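Long-range contact in heme-binding protein HutZ (Vibrio cholerae, PDB 3TGV), which binds heme and probably degrades it to biliverdin, releasing the iron, as a member of the HugZ/HutZ heme oxygenase family: residues A20-Q25 with N59-I64. The protein carries 1 engineered substitution. Numbering follows the deposited sequence.
Sequences ATVDAQ and NPQVSI
Ala20 and Ser63 form an antiparallel hydrogen-bonded pair, tied both ways by their backbones: Ala20 N to Ser63 O at 2.9 Å and Ser63 N to Ala20 O at 3.0 Å. On one face of the sheet their CB atoms meet at 4.0 Å; on the other, Thr21 and Val62 lie side by side, CG2 of Thr21 3.7 Å from CG1 of Val62, and both rest on Leu56 of helix 51-58. Beyond this pair the strands splay, and a water stands in for direct backbone bonds, accepting from Val22 N (2.8 Å) and lying within hydrogen-bonding distance of Asn59 O and Gln61 O. The two strands, neighbours in the antiparallel sheet of the split-barrel fold of the pyridoxamine 5'-phosphate oxidase family, part here where 61-67 is entered from helix 51-58. With CG of Asn59 anti to the backbone N (chi1 -171°), its ND2 donates to Asp23 O at 3.2 Å from above the carbonyl plane, while its side chain lies obliquely across that of Val22, CG2 of Val22 being 3.5 Å from ND2. Gln61 NE2 donates to a lone pair of Asn59 OD1 at 2.8 Å, so with the bond to Asp23 O both ends of the amide are held. Farther out, Asp23 forms a salt bridge with Arg27, Ser63 OG is hydrogen-bonded to Asp85 and to the backbone N of Val30 of the second subunit, and Val22 packs on Val22 of that second subunit.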
ATOM      1  N   ALA A  20      -4.781   0.608   4.020  1.00 22.55           N
ATOM      2  CA  ALA A  20      -4.327   0.443   5.390  1.00 21.05           C
ATOM      3  C   ALA A  20      -5.549   0.293   6.291  1.00 25.06           C
ATOM      4  O   ALA A  20      -6.367   1.208   6.393  1.00 23.05           O
ATOM      5  CB  ALA A  20      -3.468   1.620   5.828  1.00 18.50           C
ATOM      6  N   THR A  21      -5.675  -0.864   6.940  1.00 20.19           N
ATOM      7  CA  THR A  21      -6.801  -1.118   7.824  1.00 25.55           C
ATOM      8  C   THR A  21      -6.283  -1.349   9.239  1.00 26.00           C
ATOM      9  O   THR A  21      -5.072  -1.411   9.460  1.00 24.08           O
ATOM     10  CB  THR A  21      -7.623  -2.337   7.357  1.00 21.81           C
ATOM     11  OG1 THR A  21      -6.774  -3.489   7.308  1.00 22.28           O
ATOM     12  CG2 THR A  21      -8.188  -2.091   5.965  1.00 22.68           C
ATOM     13  N   VAL A  22      -7.196  -1.468  10.196  1.00 26.17           N
ATOM     14  CA  VAL A  22      -6.803  -1.677  11.588  1.00 27.07           C
ATOM     15  C   VAL A  22      -7.746  -2.659  12.258  1.00 26.64           C
ATOM     16  O   VAL A  22      -8.946  -2.665  11.972  1.00 23.98           O
ATOM     17  CB  VAL A  22      -6.801  -0.365  12.392  1.00 27.52           C
ATOM     18  CG1 VAL A  22      -5.511   0.404  12.167  1.00 26.30           C
ATOM     19  CG2 VAL A  22      -8.016   0.480  12.020  1.00 26.70           C
ATOM     20  N   ASP A  23      -7.213  -3.484  13.153  1.00 26.94           N
ATOM     21  CA  ASP A  23      -8.075  -4.370  13.921  1.00 33.51           C
ATOM     22  C   ASP A  23      -8.635  -3.628  15.140  1.00 30.90           C
ATOM     23  O   ASP A  23      -8.365  -2.450  15.326  1.00 30.85           O
ATOM     24  CB  ASP A  23      -7.349  -5.662  14.313  1.00 34.66           C
ATOM     25  CG  ASP A  23      -6.265  -5.441  15.343  1.00 33.18           C
ATOM     26  OD1 ASP A  23      -5.457  -6.377  15.565  1.00 31.96           O
ATOM     27  OD2 ASP A  23      -6.236  -4.337  15.935  1.00 36.56           O
ATOM     28  N   ALA A  24      -9.418  -4.314  15.964  1.00 34.33           N
ATOM     29  CA  ALA A  24     -10.128  -3.659  17.064  1.00 34.80           C
ATOM     30  C   ALA A  24      -9.202  -2.950  18.051  1.00 35.16           C
ATOM     31  O   ALA A  24      -9.605  -1.993  18.715  1.00 39.05           O
ATOM     32  CB  ALA A  24     -11.017  -4.663  17.791  1.00 41.80           C
ATOM     33  N   GLN A  25      -7.963  -3.423  18.144  1.00 35.11           N
ATOM     34  CA  GLN A  25      -6.972  -2.796  19.011  1.00 34.88           C
ATOM     35  C   GLN A  25      -6.075  -1.828  18.247  1.00 32.94           C
ATOM     36  O   GLN A  25      -5.097  -1.320  18.787  1.00 32.42           O
ATOM     37  CB  GLN A  25      -6.115  -3.854  19.703  1.00 33.06           C
ATOM     38  CG  GLN A  25      -6.865  -4.689  20.743  1.00 36.89           C
ATOM     39  CD  GLN A  25      -7.934  -5.578  20.137  1.00 43.29           C
ATOM     40  OE1 GLN A  25      -7.647  -6.464  19.321  1.00 40.30           O
ATOM     41  NE2 GLN A  25      -9.185  -5.349  20.537  1.00 49.03           N
ATOM     42  N   ASN A  59     -13.605  -2.522  12.628  1.00 32.51           N
ATOM     43  CA  ASN A  59     -13.070  -1.185  12.785  1.00 35.17           C
ATOM     44  C   ASN A  59     -13.087  -0.498  11.422  1.00 33.89           C
ATOM     45  O   ASN A  59     -12.136  -0.607  10.652  1.00 32.21           O
ATOM     46  CB  ASN A  59     -11.647  -1.269  13.338  1.00 34.11           C
ATOM     47  CG  ASN A  59     -11.102   0.081  13.743  1.00 36.32           C
ATOM     48  OD1 ASN A  59     -11.514   1.108  13.204  1.00 36.74           O
ATOM     49  ND2 ASN A  59     -10.171   0.091  14.698  1.00 32.83           N
ATOM     50  N   PRO A  60     -14.187   0.203  11.114  1.00 34.58           N
ATOM     51  CA  PRO A  60     -14.532   0.572   9.736  1.00 34.57           C
ATOM     52  C   PRO A  60     -13.805   1.796   9.198  1.00 33.87           C
ATOM     53  O   PRO A  60     -14.394   2.563   8.439  1.00 38.50           O
ATOM     54  CB  PRO A  60     -16.045   0.856   9.815  1.00 40.22           C
ATOM     55  CG  PRO A  60     -16.485   0.331  11.168  1.00 39.77           C
ATOM     56  CD  PRO A  60     -15.281   0.523  12.039  1.00 40.20           C
ATOM     57  N   GLN A  61     -12.551   1.987   9.578  1.00 34.43           N
ATOM     58  CA  GLN A  61     -11.776   3.084   9.013  1.00 30.41           C
ATOM     59  C   GLN A  61     -10.647   2.531   8.169  1.00 32.98           C
ATOM     60  O   GLN A  61     -10.043   1.516   8.515  1.00 30.23           O
ATOM     61  CB  GLN A  61     -11.242   4.002  10.098  1.00 34.06           C
ATOM     62  CG  GLN A  61     -10.388   3.324  11.111  1.00 35.77           C
ATOM     63  CD  GLN A  61     -10.167   4.198  12.320  1.00 36.64           C
ATOM     64  OE1 GLN A  61      -9.978   5.408  12.197  1.00 38.13           O
ATOM     65  NE2 GLN A  61     -10.192   3.594  13.496  1.00 35.29           N
ATOM     66  N   VAL A  62     -10.394   3.194   7.047  1.00 29.52           N
ATOM     67  CA  VAL A  62      -9.390   2.766   6.090  1.00 30.58           C
ATOM     68  C   VAL A  62      -8.647   3.981   5.570  1.00 24.80           C
ATOM     69  O   VAL A  62      -9.239   5.032   5.385  1.00 28.45           O
ATOM     70  CB  VAL A  62     -10.030   2.185   4.833  1.00 28.71           C
ATOM     71  CG1 VAL A  62      -9.171   1.069   4.283  1.00 25.75           C
ATOM     72  CG2 VAL A  62     -11.433   1.738   5.119  1.00 38.68           C
ATOM     73  N   SER A  63      -7.360   3.817   5.307  1.00 23.78           N
ATOM     74  CA  SER A  63      -6.620   4.788   4.526  1.00 25.73           C
ATOM     75  C   SER A  63      -6.402   4.162   3.144  1.00 24.74           C
ATOM     76  O   SER A  63      -5.952   3.017   3.036  1.00 22.26           O
ATOM     77  CB  SER A  63      -5.310   5.166   5.228  1.00 23.18           C
ATOM     78  OG  SER A  63      -4.543   6.098   4.477  1.00 24.59           O
ATOM     79  N   ILE A  64      -6.763   4.897   2.092  1.00 21.50           N
ATOM     80  CA  ILE A  64      -6.743   4.369   0.724  1.00 23.41           C
ATOM     81  C   ILE A  64      -5.716   5.077  -0.164  1.00 25.68           C
ATOM     82  O   ILE A  64      -5.554   6.300  -0.097  1.00 22.85           O
ATOM     83  CB  ILE A  64      -8.121   4.525   0.069  1.00 26.08           C
ATOM     84  CG1 ILE A  64      -9.155   3.664   0.799  1.00 26.24           C
ATOM     85  CG2 ILE A  64      -8.058   4.167  -1.420  1.00 22.63           C
ATOM     86  CD1 ILE A  64     -10.581   4.035   0.484  1.00 28.90           C
TER
HETATM   87  O   HOH W   1      -9.836  -1.201   9.333  1.00 26.46           O